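Local structure of putative cathepsin d (Ixodes ricinus, 5N7Q) at residues N83-I88 against A108-G113; N41-S46 against D122-L127; T187-T192 against V333-V338; N154-Y159 against T324-D329; K99-P104 against M145-L150. The protein probably cleaves peptide bonds inside proteins as a cathepsin D-like aspartic endopeptidase of the pepsin family, here with the inhibitor pepstatin A bound. One frame throughout, in Å; residues are numbered along the deposited sequence. Where two conformers were deposited one is given.

Interaction 1. Residues N83-I88 against A108-G113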
# COMPACT_ATOMS: atom_id res chain seq x y z
N ASN A 83 14.87 -3.36 1.10
CA ASN A 83 15.46 -2.32 1.91
C ASN A 83 16.18 -1.30 1.09
O ASN A 83 16.52 -1.54 -0.08
CB ASN A 83 16.46 -2.90 2.85
CG ASN A 83 17.63 -3.42 2.11
OD1 ASN A 83 18.73 -2.84 2.12
ND2 ASN A 83 17.40 -4.48 1.40
N VAL A 84 16.43 -0.17 1.73
CA VAL A 84 17.03 0.98 1.06
C VAL A 84 17.93 1.73 2.03
O VAL A 84 17.67 1.82 3.23
CB VAL A 84 15.94 1.90 0.41
CG1 VAL A 84 14.99 2.46 1.44
CG2 VAL A 84 16.56 2.99 -0.46
N GLU A 85 19.03 2.26 1.49
CA GLU A 85 19.88 3.15 2.26
C GLU A 85 20.50 4.19 1.34
O GLU A 85 20.69 3.97 0.13
CB GLU A 85 20.95 2.37 3.02
CG GLU A 85 21.95 1.67 2.17
CD GLU A 85 23.05 0.99 2.99
OE1 GLU A 85 24.24 1.12 2.59
OE2 GLU A 85 22.71 0.34 4.02
N GLY A 86 20.72 5.38 1.89
CA GLY A 86 21.37 6.44 1.14
C GLY A 86 21.47 7.67 2.03
O GLY A 86 21.64 7.53 3.24
N PHE A 87 21.27 8.85 1.46
CA PHE A 87 21.31 10.11 2.21
C PHE A 87 20.14 10.99 1.87
O PHE A 87 19.57 10.91 0.77
CB PHE A 87 22.64 10.85 1.95
CG PHE A 87 22.85 11.24 0.51
CD1 PHE A 87 23.42 10.34 -0.39
CD2 PHE A 87 22.44 12.48 0.04
CE1 PHE A 87 23.59 10.70 -1.73
CE2 PHE A 87 22.61 12.82 -1.29
CZ PHE A 87 23.18 11.94 -2.17
N ILE A 88 19.79 11.88 2.81
CA ILE A 88 18.66 12.77 2.65
C ILE A 88 19.02 14.03 1.85
O ILE A 88 20.15 14.57 1.98
CB ILE A 88 18.10 13.20 4.02
CG1 ILE A 88 17.64 11.97 4.82
CG2 ILE A 88 16.96 14.19 3.87
CD1 ILE A 88 16.44 11.25 4.25
N ALA A 108 18.65 7.23 -2.80
CA ALA A 108 19.04 5.83 -2.58
C ALA A 108 20.34 5.48 -3.30
O ALA A 108 20.50 5.77 -4.48
CB ALA A 108 17.91 4.93 -3.05
N LEU A 109 21.27 4.90 -2.54
CA LEU A 109 22.52 4.34 -3.05
C LEU A 109 22.56 2.83 -3.06
O LEU A 109 23.20 2.25 -3.95
CB LEU A 109 23.71 4.88 -2.25
CG LEU A 109 23.86 6.39 -2.17
CD1 LEU A 109 25.04 6.76 -1.28
CD2 LEU A 109 24.03 7.00 -3.54
N VAL A 110 21.93 2.19 -2.07
CA VAL A 110 21.93 0.73 -1.98
C VAL A 110 20.49 0.27 -1.77
O VAL A 110 19.81 0.73 -0.86
CB VAL A 110 22.87 0.24 -0.85
CG1 VAL A 110 22.84 -1.28 -0.70
CG2 VAL A 110 24.30 0.68 -1.14
N VAL A 111 20.07 -0.68 -2.60
CA VAL A 111 18.72 -1.21 -2.57
C VAL A 111 18.84 -2.72 -2.55
O VAL A 111 19.69 -3.30 -3.26
CB VAL A 111 17.87 -0.70 -3.77
CG1 VAL A 111 16.51 -1.38 -3.82
CG2 VAL A 111 17.71 0.82 -3.69
N GLY A 112 18.00 -3.35 -1.75
CA GLY A 112 17.90 -4.79 -1.76
C GLY A 112 16.46 -5.26 -1.86
O GLY A 112 15.52 -4.53 -1.54
N GLY A 113 16.30 -6.49 -2.34
CA GLY A 113 15.00 -7.12 -2.46
C GLY A 113 14.56 -7.08 -3.92
O GLY A 113 14.42 -6.01 -4.50

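Interaction 2. Residues N41-S46 against D122-L127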
# COMPACT_ATOMS: atom_id res chain seq x y z
N ASN A 41 8.24 7.52 4.40
CA ASN A 41 9.38 8.18 3.72
C ASN A 41 9.20 8.21 2.22
O ASN A 41 8.63 7.27 1.63
CB ASN A 41 10.68 7.46 4.05
CG ASN A 41 11.11 7.67 5.48
OD1 ASN A 41 10.62 6.99 6.37
ND2 ASN A 41 11.98 8.66 5.72
N LEU A 42 9.71 9.27 1.59
CA LEU A 42 9.87 9.35 0.15
C LEU A 42 11.33 9.05 -0.20
O LEU A 42 12.24 9.63 0.40
CB LEU A 42 9.53 10.75 -0.36
CG LEU A 42 9.77 11.06 -1.84
CD1 LEU A 42 9.04 10.19 -2.83
CD2 LEU A 42 9.42 12.52 -2.02
N TRP A 43 11.56 8.17 -1.17
CA TRP A 43 12.93 8.00 -1.70
C TRP A 43 12.91 7.65 -3.17
O TRP A 43 11.92 7.13 -3.69
CB TRP A 43 13.74 6.97 -0.90
CG TRP A 43 13.21 5.57 -0.95
CD1 TRP A 43 12.35 4.98 -0.03
CD2 TRP A 43 13.43 4.59 -1.96
NE1 TRP A 43 12.06 3.71 -0.42
CE2 TRP A 43 12.66 3.45 -1.62
CE3 TRP A 43 14.15 4.59 -3.16
CZ2 TRP A 43 12.68 2.29 -2.39
CZ3 TRP A 43 14.15 3.42 -3.93
CH2 TRP A 43 13.40 2.31 -3.54
N LEU A 44 14.01 7.98 -3.82
CA LEU A 44 14.25 7.77 -5.26
C LEU A 44 15.69 7.37 -5.47
O LEU A 44 16.55 7.69 -4.63
CB LEU A 44 13.96 9.05 -6.05
CG LEU A 44 12.49 9.51 -6.05
CD1 LEU A 44 12.40 10.92 -6.54
CD2 LEU A 44 11.61 8.53 -6.83
N PRO A 45 16.00 6.68 -6.59
CA PRO A 45 17.41 6.36 -6.87
C PRO A 45 18.23 7.62 -7.12
O PRO A 45 17.77 8.53 -7.77
CB PRO A 45 17.33 5.52 -8.16
CG PRO A 45 15.87 5.09 -8.26
CD PRO A 45 15.13 6.25 -7.69
N SER A 46 19.45 7.67 -6.59
CA SER A 46 20.33 8.84 -6.75
C SER A 46 21.13 8.80 -8.06
O SER A 46 21.60 7.74 -8.45
CB SER A 46 21.34 8.85 -5.62
OG SER A 46 22.10 10.02 -5.62
N ASP A 122 10.34 3.64 -9.50
CA ASP A 122 11.67 4.10 -9.08
C ASP A 122 11.83 4.18 -7.60
O ASP A 122 12.94 4.08 -7.10
CB ASP A 122 11.96 5.45 -9.69
CG ASP A 122 11.76 5.45 -11.20
OD1 ASP A 122 12.38 4.61 -11.89
OD2 ASP A 122 10.88 6.19 -11.69
N GLY A 123 10.74 4.36 -6.87
CA GLY A 123 10.84 4.51 -5.43
C GLY A 123 9.50 4.45 -4.76
O GLY A 123 8.52 4.01 -5.35
N ILE A 124 9.49 4.87 -3.50
CA ILE A 124 8.30 4.73 -2.66
C ILE A 124 7.98 6.09 -2.07
O ILE A 124 8.88 6.81 -1.69
CB ILE A 124 8.54 3.72 -1.51
CG1 ILE A 124 8.87 2.33 -2.10
CG2 ILE A 124 7.34 3.71 -0.55
CD1 ILE A 124 9.22 1.26 -1.09
N LEU A 125 6.69 6.42 -2.03
CA LEU A 125 6.21 7.66 -1.41
C LEU A 125 5.29 7.23 -0.28
O LEU A 125 4.12 6.79 -0.50
CB LEU A 125 5.50 8.56 -2.43
CG LEU A 125 5.14 9.99 -1.98
CD1 LEU A 125 5.00 10.92 -3.19
CD2 LEU A 125 3.89 10.00 -1.13
N GLY A 126 5.81 7.33 0.94
CA GLY A 126 5.04 6.90 2.10
C GLY A 126 3.95 7.88 2.51
O GLY A 126 4.14 9.08 2.48
N LEU A 127 2.80 7.32 2.90
CA LEU A 127 1.59 8.03 3.29
C LEU A 127 1.12 7.68 4.70
O LEU A 127 -0.01 8.05 5.10
CB LEU A 127 0.48 7.75 2.28
CG LEU A 127 0.67 8.29 0.86
CD1 LEU A 127 -0.40 7.72 -0.04
CD2 LEU A 127 0.61 9.83 0.86

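Interaction 3. Residues T187-T192 against V333-V338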
# COMPACT_ATOMS: atom_id res chain seq x y z
N THR A 187 -18.31 3.46 5.97
CA THR A 187 -18.12 3.04 7.38
C THR A 187 -16.77 3.49 7.90
O THR A 187 -15.75 3.12 7.32
CB THR A 187 -18.20 1.51 7.48
OG1 THR A 187 -19.49 1.09 7.03
CG2 THR A 187 -18.02 1.04 8.91
N TYR A 188 -16.76 4.25 9.00
CA TYR A 188 -15.51 4.72 9.60
C TYR A 188 -15.12 3.86 10.79
O TYR A 188 -15.98 3.33 11.49
CB TYR A 188 -15.64 6.19 9.99
CG TYR A 188 -15.56 7.14 8.82
CD1 TYR A 188 -14.36 7.39 8.20
CD2 TYR A 188 -16.71 7.78 8.33
CE1 TYR A 188 -14.26 8.25 7.11
CE2 TYR A 188 -16.63 8.65 7.24
CZ TYR A 188 -15.40 8.90 6.65
OH TYR A 188 -15.30 9.74 5.57
N VAL A 189 -13.82 3.74 10.99
CA VAL A 189 -13.21 3.08 12.15
C VAL A 189 -12.12 4.05 12.67
O VAL A 189 -11.34 4.59 11.89
CB VAL A 189 -12.67 1.67 11.81
CG1 VAL A 189 -11.57 1.70 10.77
CG2 VAL A 189 -12.28 0.93 13.07
N PRO A 190 -12.07 4.30 13.98
CA PRO A 190 -11.04 5.22 14.46
C PRO A 190 -9.66 4.60 14.44
O PRO A 190 -9.50 3.41 14.75
CB PRO A 190 -11.45 5.50 15.91
CG PRO A 190 -12.36 4.40 16.29
CD PRO A 190 -12.98 3.84 15.05
N VAL A 191 -8.65 5.38 14.10
CA VAL A 191 -7.26 4.89 14.25
C VAL A 191 -7.00 4.65 15.75
O VAL A 191 -7.45 5.40 16.60
CB VAL A 191 -6.24 5.87 13.62
CG1 VAL A 191 -4.80 5.54 13.96
CG2 VAL A 191 -6.45 5.95 12.11
N THR A 192 -6.25 3.61 16.03
CA THR A 192 -5.78 3.30 17.37
C THR A 192 -4.37 3.90 17.51
O THR A 192 -4.24 5.09 17.79
CB THR A 192 -5.81 1.78 17.61
OG1 THR A 192 -5.13 1.09 16.54
CG2 THR A 192 -7.25 1.30 17.67
N VAL A 333 -10.23 5.89 9.49
CA VAL A 333 -10.20 5.21 8.20
C VAL A 333 -11.63 4.92 7.82
O VAL A 333 -12.40 4.42 8.66
CB VAL A 333 -9.35 3.92 8.21
CG1 VAL A 333 -9.40 3.24 6.83
CG2 VAL A 333 -7.90 4.20 8.61
N GLY A 334 -11.97 5.18 6.55
CA GLY A 334 -13.31 4.93 6.04
C GLY A 334 -13.23 3.85 4.95
O GLY A 334 -12.30 3.87 4.12
N PHE A 335 -14.25 2.98 4.90
CA PHE A 335 -14.35 1.94 3.87
C PHE A 335 -15.74 2.00 3.23
O PHE A 335 -16.74 2.12 3.93
CB PHE A 335 -14.13 0.52 4.41
CG PHE A 335 -12.75 0.28 4.96
CD1 PHE A 335 -11.63 0.26 4.13
CD2 PHE A 335 -12.57 0.08 6.32
CE1 PHE A 335 -10.36 0.03 4.65
CE2 PHE A 335 -11.31 -0.14 6.83
CZ PHE A 335 -10.22 -0.16 6.01
N ALA A 336 -15.81 1.87 1.92
CA ALA A 336 -17.09 1.71 1.22
C ALA A 336 -16.92 0.77 0.03
O ALA A 336 -15.89 0.75 -0.59
CB ALA A 336 -17.64 3.05 0.76
N GLU A 337 -17.99 0.10 -0.34
CA GLU A 337 -17.99 -0.75 -1.51
C GLU A 337 -17.60 0.05 -2.74
O GLU A 337 -18.17 1.09 -3.01
CB GLU A 337 -19.41 -1.29 -1.72
CG GLU A 337 -19.51 -2.30 -2.83
CD GLU A 337 -20.88 -2.99 -2.92
OE1 GLU A 337 -21.80 -2.69 -2.12
OE2 GLU A 337 -21.02 -3.85 -3.82
N VAL A 338 -16.65 -0.45 -3.50
CA VAL A 338 -16.16 0.24 -4.69
C VAL A 338 -17.25 0.32 -5.76
O VAL A 338 -18.15 -0.53 -5.80
CB VAL A 338 -14.83 -0.40 -5.17
CG1 VAL A 338 -15.08 -1.72 -5.89
CG2 VAL A 338 -14.02 0.56 -6.02
O HOH W 1 -19.44 0.87 4.28

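Interaction 4. Residues N154-Y159 against T324-D329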
# COMPACT_ATOMS: atom_id res chain seq x y z
N ASN A 154 -8.35 17.51 4.93
CA ASN A 154 -7.06 16.84 5.07
C ASN A 154 -7.24 15.32 5.12
O ASN A 154 -6.98 14.66 6.12
CB ASN A 154 -6.29 17.36 6.28
CG ASN A 154 -5.98 18.83 6.16
OD1 ASN A 154 -5.28 19.26 5.24
ND2 ASN A 154 -6.53 19.62 7.07
N VAL A 155 -7.70 14.81 3.99
CA VAL A 155 -7.88 13.38 3.75
C VAL A 155 -7.33 13.04 2.39
O VAL A 155 -7.16 13.90 1.54
CB VAL A 155 -9.38 12.96 3.80
CG1 VAL A 155 -10.09 13.55 5.02
CG2 VAL A 155 -10.11 13.28 2.50
N PHE A 156 -7.02 11.76 2.19
CA PHE A 156 -6.78 11.24 0.85
C PHE A 156 -7.52 9.93 0.72
O PHE A 156 -7.69 9.19 1.69
CB PHE A 156 -5.29 11.13 0.50
CG PHE A 156 -4.49 10.24 1.41
CD1 PHE A 156 -4.39 8.87 1.14
CD2 PHE A 156 -3.87 10.73 2.56
CE1 PHE A 156 -3.66 8.05 1.98
CE2 PHE A 156 -3.12 9.89 3.39
CZ PHE A 156 -3.04 8.54 3.10
N SER A 157 -8.02 9.69 -0.48
CA SER A 157 -8.87 8.53 -0.74
C SER A 157 -8.33 7.69 -1.90
O SER A 157 -7.91 8.24 -2.91
CB SER A 157 -10.27 8.98 -1.09
OG SER A 157 -10.82 9.76 -0.04
N VAL A 158 -8.31 6.37 -1.73
CA VAL A 158 -7.64 5.46 -2.65
C VAL A 158 -8.60 4.48 -3.33
O VAL A 158 -9.34 3.76 -2.69
CB VAL A 158 -6.52 4.67 -1.93
CG1 VAL A 158 -5.83 3.75 -2.93
CG2 VAL A 158 -5.53 5.61 -1.23
N TYR A 159 -8.61 4.53 -4.66
CA TYR A 159 -9.26 3.57 -5.52
C TYR A 159 -8.20 2.70 -6.17
O TYR A 159 -7.27 3.24 -6.80
CB TYR A 159 -10.06 4.33 -6.61
CG TYR A 159 -10.48 3.46 -7.76
CD1 TYR A 159 -11.30 2.35 -7.56
CD2 TYR A 159 -10.02 3.71 -9.05
CE1 TYR A 159 -11.64 1.51 -8.60
CE2 TYR A 159 -10.39 2.89 -10.11
CZ TYR A 159 -11.20 1.80 -9.88
OH TYR A 159 -11.54 0.96 -10.93
N THR A 324 -11.16 3.44 0.05
CA THR A 324 -10.67 3.69 1.39
C THR A 324 -10.31 5.15 1.52
O THR A 324 -9.63 5.73 0.68
CB THR A 324 -9.48 2.83 1.74
OG1 THR A 324 -9.84 1.45 1.56
CG2 THR A 324 -9.07 2.98 3.18
N ILE A 325 -10.78 5.73 2.61
CA ILE A 325 -10.57 7.13 2.98
C ILE A 325 -9.63 7.16 4.18
O ILE A 325 -9.90 6.56 5.21
CB ILE A 325 -11.89 7.82 3.39
CG1 ILE A 325 -12.90 7.88 2.22
CG2 ILE A 325 -11.60 9.25 3.80
CD1 ILE A 325 -13.62 6.58 1.93
N PHE A 326 -8.51 7.87 4.03
CA PHE A 326 -7.49 8.04 5.06
C PHE A 326 -7.62 9.49 5.56
O PHE A 326 -7.25 10.43 4.85
CB PHE A 326 -6.11 7.77 4.48
CG PHE A 326 -5.91 6.37 4.00
CD1 PHE A 326 -6.31 5.99 2.71
CD2 PHE A 326 -5.28 5.45 4.81
CE1 PHE A 326 -6.12 4.68 2.28
CE2 PHE A 326 -5.09 4.14 4.38
CZ PHE A 326 -5.49 3.77 3.10
N ASP A 327 -8.16 9.67 6.76
CA ASP A 327 -8.58 10.98 7.27
C ASP A 327 -7.68 11.43 8.41
O ASP A 327 -7.75 10.89 9.52
CB ASP A 327 -10.06 10.85 7.70
CG ASP A 327 -10.67 12.12 8.26
OD1 ASP A 327 -9.92 13.02 8.68
OD2 ASP A 327 -11.94 12.15 8.27
N ARG A 328 -6.86 12.45 8.13
CA ARG A 328 -5.94 13.00 9.12
C ARG A 328 -6.60 14.08 9.96
O ARG A 328 -6.08 14.42 11.02
CB ARG A 328 -4.66 13.58 8.48
CG ARG A 328 -3.74 12.48 7.94
CD ARG A 328 -3.01 11.71 9.04
NE ARG A 328 -2.15 12.62 9.81
CZ ARG A 328 -0.91 12.95 9.49
NH1 ARG A 328 -0.34 12.45 8.40
NH2 ARG A 328 -0.24 13.85 10.22
N ASP A 329 -7.76 14.61 9.55
CA ASP A 329 -8.46 15.60 10.40
C ASP A 329 -9.05 14.94 11.65
O ASP A 329 -9.05 15.50 12.74
CB ASP A 329 -9.57 16.28 9.62
CG ASP A 329 -9.03 17.34 8.67
OD1 ASP A 329 -8.09 18.06 9.09
OD2 ASP A 329 -9.55 17.43 7.54

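Interaction 5. Residues K99-P104 against M145-L150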
# COMPACT_ATOMS: atom_id res chain seq x y z
N LYS A 99 2.27 21.68 -5.76
CA LYS A 99 3.71 21.98 -5.66
C LYS A 99 4.08 22.00 -4.20
O LYS A 99 3.75 22.94 -3.47
CB LYS A 99 4.03 23.34 -6.27
CG LYS A 99 3.50 23.55 -7.67
CD LYS A 99 4.47 23.10 -8.74
CE LYS A 99 4.04 23.60 -10.12
NZ LYS A 99 5.20 23.91 -11.00
N VAL A 100 4.76 20.96 -3.77
CA VAL A 100 5.06 20.76 -2.36
C VAL A 100 6.50 21.20 -2.16
O VAL A 100 7.44 20.47 -2.49
CB VAL A 100 4.90 19.28 -1.94
CG1 VAL A 100 5.08 19.14 -0.42
CG2 VAL A 100 3.55 18.74 -2.40
N SER A 101 6.66 22.41 -1.65
CA SER A 101 7.99 22.97 -1.39
C SER A 101 8.76 22.29 -0.24
O SER A 101 8.17 21.77 0.72
CB SER A 101 7.89 24.48 -1.10
OG SER A 101 7.38 25.18 -2.23
N GLY A 102 10.09 22.30 -0.35
CA GLY A 102 10.93 21.88 0.77
C GLY A 102 10.66 20.47 1.27
O GLY A 102 10.57 20.24 2.47
N GLN A 103 10.56 19.53 0.33
CA GLN A 103 10.21 18.16 0.65
C GLN A 103 11.46 17.28 0.83
O GLN A 103 12.21 17.07 -0.13
CB GLN A 103 9.29 17.55 -0.43
CG GLN A 103 8.93 16.09 -0.19
CD GLN A 103 8.20 15.90 1.13
OE1 GLN A 103 7.26 16.64 1.41
NE2 GLN A 103 8.66 14.96 1.96
N PRO A 104 11.68 16.77 2.04
CA PRO A 104 12.79 15.85 2.18
C PRO A 104 12.55 14.55 1.43
O PRO A 104 11.44 14.04 1.42
CB PRO A 104 12.87 15.58 3.69
CG PRO A 104 12.16 16.67 4.32
CD PRO A 104 11.08 17.07 3.34
N MET A 145 -0.30 19.31 4.02
CA MET A 145 -1.15 19.90 5.06
C MET A 145 -0.56 21.16 5.65
O MET A 145 -1.25 22.17 5.81
CB MET A 145 -1.42 18.90 6.18
CG MET A 145 -2.31 17.74 5.75
SD MET A 145 -2.88 16.79 7.16
CE MET A 145 -1.31 16.31 7.85
N LYS A 146 0.73 21.12 5.97
CA LYS A 146 1.44 22.31 6.50
C LYS A 146 1.34 23.51 5.56
O LYS A 146 1.15 24.64 6.01
CB LYS A 146 2.90 21.98 6.75
CG LYS A 146 3.18 21.25 8.04
CD LYS A 146 4.65 20.86 8.15
CE LYS A 146 5.01 20.12 9.44
NZ LYS A 146 4.13 18.94 9.77
N GLN A 147 1.42 23.24 4.26
CA GLN A 147 1.35 24.29 3.24
C GLN A 147 -0.10 24.66 2.83
O GLN A 147 -0.30 25.46 1.91
CB GLN A 147 2.19 23.87 2.02
CG GLN A 147 3.66 23.75 2.41
CD GLN A 147 4.55 23.19 1.32
OE1 GLN A 147 4.42 23.53 0.16
NE2 GLN A 147 5.53 22.38 1.72
N GLY A 148 -1.08 24.06 3.52
CA GLY A 148 -2.49 24.33 3.31
C GLY A 148 -3.03 23.91 1.97
O GLY A 148 -4.11 24.38 1.56
N LEU A 149 -2.37 22.97 1.30
CA LEU A 149 -2.72 22.65 -0.08
C LEU A 149 -4.03 21.88 -0.22
O LEU A 149 -4.59 21.82 -1.31
CB LEU A 149 -1.60 21.86 -0.74
CG LEU A 149 -0.23 22.54 -0.75
CD1 LEU A 149 0.79 21.65 -1.42
CD2 LEU A 149 -0.33 23.90 -1.44
N LEU A 150 -4.52 21.30 0.87
CA LEU A 150 -5.81 20.58 0.86
C LEU A 150 -6.96 21.43 1.39
O LEU A 150 -8.08 20.94 1.58
CB LEU A 150 -5.72 19.31 1.71
CG LEU A 150 -4.68 18.23 1.37
CD1 LEU A 150 -4.41 18.14 -0.12
CD2 LEU A 150 -3.39 18.37 2.13

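Interaction 1. Residues N83-I88 against A108-G113
A classic beta bulge, Leu109 and Val110 opposite Glu85, interrupts the antiparallel pairing of strands 82-95 and 103-112. Both backbone N-H groups of the bulge converge on one carbonyl: Leu109 N lies 2.9 Å from Glu85 O, in the carbonyl plane, and Val110 N lies 3.1 Å from that same Glu85 O, tilted out of it. Two donors thus grip one oxygen, and the register slips by one residue between Glu85 and Gly86. Before the bulge the pairing is regular, with Glu85 N bonded to Val110 O at 2.9 Å and Asn83 exchanging bonds in both directions with Gly112; the N-to-C directions of the short segments differ by 176°.

Side chains sort onto two faces. On one, Glu85 and Val110 run alongside each other, with Glu85 CG 3.5 Å from Val110 CB. Asn83 shares this face, and in the conformer given its ND2 lies near Gly112 CA. On the other face, Val84 CG2, anti to its backbone N, reaches Ala108 CB at 3.5 Å and Val111 CG2 at 4.1 Å. Past the bulge, Leu109 CD1 meets the edge of the Phe87 ring near its plane.

Strand 69-79 pairs with the other side of strand 82-95, Trp43 of strand 42-45 packs on Val84 and Ala108, and helix 114-117 covers Val111.

Interaction 2. Residues N41-S46 against D122-L127
Trp43 folds its indole across the partner strand in an antiparallel pair, 42-45 against 123-126, within the N-terminal half of the pepsin-like fold. The axes of the short segments come within 4.9 Å, their N-to-C directions 169° apart. Packing is dense at the indole. A chi1 of 63° sets Trp43 CG close to both N and C of its own backbone. Gly123 CA and Ile124 N lie over one face of the ring system: Gly123 CA sits 3.9 Å from the centroid of the Trp43 six-membered ring, only 13° off its normal, a CH-pi contact. Ile124 touches the indole too, its CG1 3.8 Å from Trp43 CZ2.

The backbone pairing is the looser part. Trp43 N donates to Ile124 O at 3.0 Å, nearly in line with the carbonyl, whereas the return bond from Ile124 N to Trp43 O is weak at 3.3 Å. On the other face Leu42 CD1 lies 3.9 Å from Leu125 CB. Neither side is a solvent side, since every touching residue is buried; polar ends find partners further out, Trp43 NE1 at Tyr79 OH, Asn41 OD1 at Val134 N and Asp122 OD2 at Gln32 N and His58 ND1. Ile124 also packs on the bound inhibitor. Toward the far end, Pro45 crosses Asp122 at about a right angle, with Pro45 CD 3.1 Å from Asp122 O.

Interaction 3. Residues T187-T192 against V333-V338
Tyr188 carries CG anti to its carbonyl carbon (chi1 -76°), and its ring lies by the glycine opposite, Tyr188 CD1 coming to 3.4 Å and CE1 to 3.6 Å from Gly334 CA. Val189 CG1 stands between the backbone N and carbonyl carbon (chi1 62°) and meets Val333 O at 3.5 Å; the two valine side chains run alongside each other on the face they share with Thr187 and Phe335. Val191 CG2 adds an apolar touch to Val333 CG2.

Strands 187-190 and 333-337 are antiparallel, their N-to-C directions 155° apart, and two hydrogen-bonded pairs flank the tyrosine-glycine pair. Val189 N reaches Val333 O at 2.8 Å, and Val333 N answers to Val189 O at 2.9 Å; Thr187 and Phe335 likewise exchange N-H bonds in both directions. Strand 332-337 also pairs with strand 322-327, consistent with the interdomain sheet of pepsin-like proteases. Ile274 packs on Val189 and Phe335, and Arg332 makes a cation-pi contact with Tyr188.

At the outer end one water links the Thr187 side chain to the Phe335 carbonyl: it accepts from Thr187 OG1 at 2.8 Å and donates to Phe335 O at 3.0 Å. Phe335 O therefore takes two bonds, from Thr187 N and from this water. Because the water accepts from Thr187 OG1, the hydroxyl is the donor in that bond.

Interaction 4. Residues N154-Y159 against T324-D329
The rings of Phe156 and Phe326 are nearly parallel, their planes 12° apart, but slid so far that they barely overlap, with centroids separated by 4.9 Å. What lies over the Phe156 face is mainly the root of the other side chain: Phe326 CB stands 3.6 Å from the Phe156 centroid, 19° off the normal, as a CH-pi contact. The rings come closest between Phe156 CE1 and Phe326 CD1, at 3.4 Å, while Phe156 O lies in plane at the edge of the Phe326 ring. Val158 CG2 adds a contact to Phe326 CE1. Outside the pair, Phe141 meets Phe156 and Trp197 meets Phe326, each edge-to-face.

These residues belong to antiparallel strands 155-159 and 324-327, part of the interdomain sheet that in pepsin-like proteases lies beneath both lobes. Phe156 and Phe326 form a hydrogen-bonded pair, Phe326 N donating to Phe156 O at 2.8 Å; Val158 N likewise bonds Thr324 O, with a weak return bond. On the opposite face Val155 CG1 packs on the carboxylate of Asp327, whose OD2 is held by a salt bridge to Arg332.

Beyond the strands, Asp329 grips Asn154 twice. Asn154 ND2 donates to the syn lone pair of Asp329 OD1 at 3.0 Å, the oxygen lying in the amide plane, whereas Asn154 N meets Asp329 OD2 at 2.9 Å from above the carboxylate plane. The two flat groups are turned 66° apart.

Interaction 5. Residues K99-P104 against M145-L150
The Lys99 carbonyl is brushed by Leu149, whose CD1 comes to 3.8 Å from Lys99 O; the lysine side chain itself leads away from the contact. Val100, the buried member, divides its two methyl groups: CG2 touches Leu149 CD1 at 4.1 Å, while Val100 CG1 lies 3.9 Å from Gln147 NE2, the valine and glutamine side chains crossing at about a right angle. Asn143 and Met144 of helix 140-146 also pack on Val100.

Ser101 carries the polar part. Its backbone N donates to Gln147 OE1 at 3.1 Å, in the plane of the amide carbonyl and on a lone pair, with an N-H...O angle of 145°. In return Gln147 NE2 donates to Ser101 O at 2.9 Å, Ser101 O lying 21° out of the Gln147 amide plane. One side-chain amide therefore engages both the N-H and the C=O of a single residue. Gln147 spans the distance because its chain runs extended beyond CG, where CD is anti to CA (chi2 173°). A weak bond to Asn143 OD1 adds a second partner for NE2.

At Gly102 the chain turns a corner with positive phi, and the following Gln103 and Pro104 enter strand 103-112. Gln103 is tied to the same helix, its OE1 accepting from Asn143 ND2.

Across the contact, helix 140-146 ends in a Schellman motif: Gly148 has positive phi, and its N bonds Met145 O at 3.0 Å. This is a helix C-terminus docked by side chains on the bend between strands 98-101 and 103-112, at the surface and away from the catalytic aspartates predicted for this family.

Interactions 1 and 2 meet through neighbouring strands: Ala108 N lies 2.8 Å from Leu44 O, a probable hydrogen bond, and Val84 CG1 is 3.7 Å from Trp43 NE1. Interaction 2 comes nearest the predicted catalytic pair, the Ile124 side chain being about 4 Å from that of Asp36 and about 8 Å from that of Asp227. Interactions 3 and 4 share a sheet, with centres about 9 Å apart and Gly334 N 2.8 Å from Ile325 O. Leu127 O against Phe156 CZ joins interaction 2 to interaction 4. Interaction 5, remote from the active site, touches interaction 4 through Met145 and interaction 2 through Gln103 packing on Leu42.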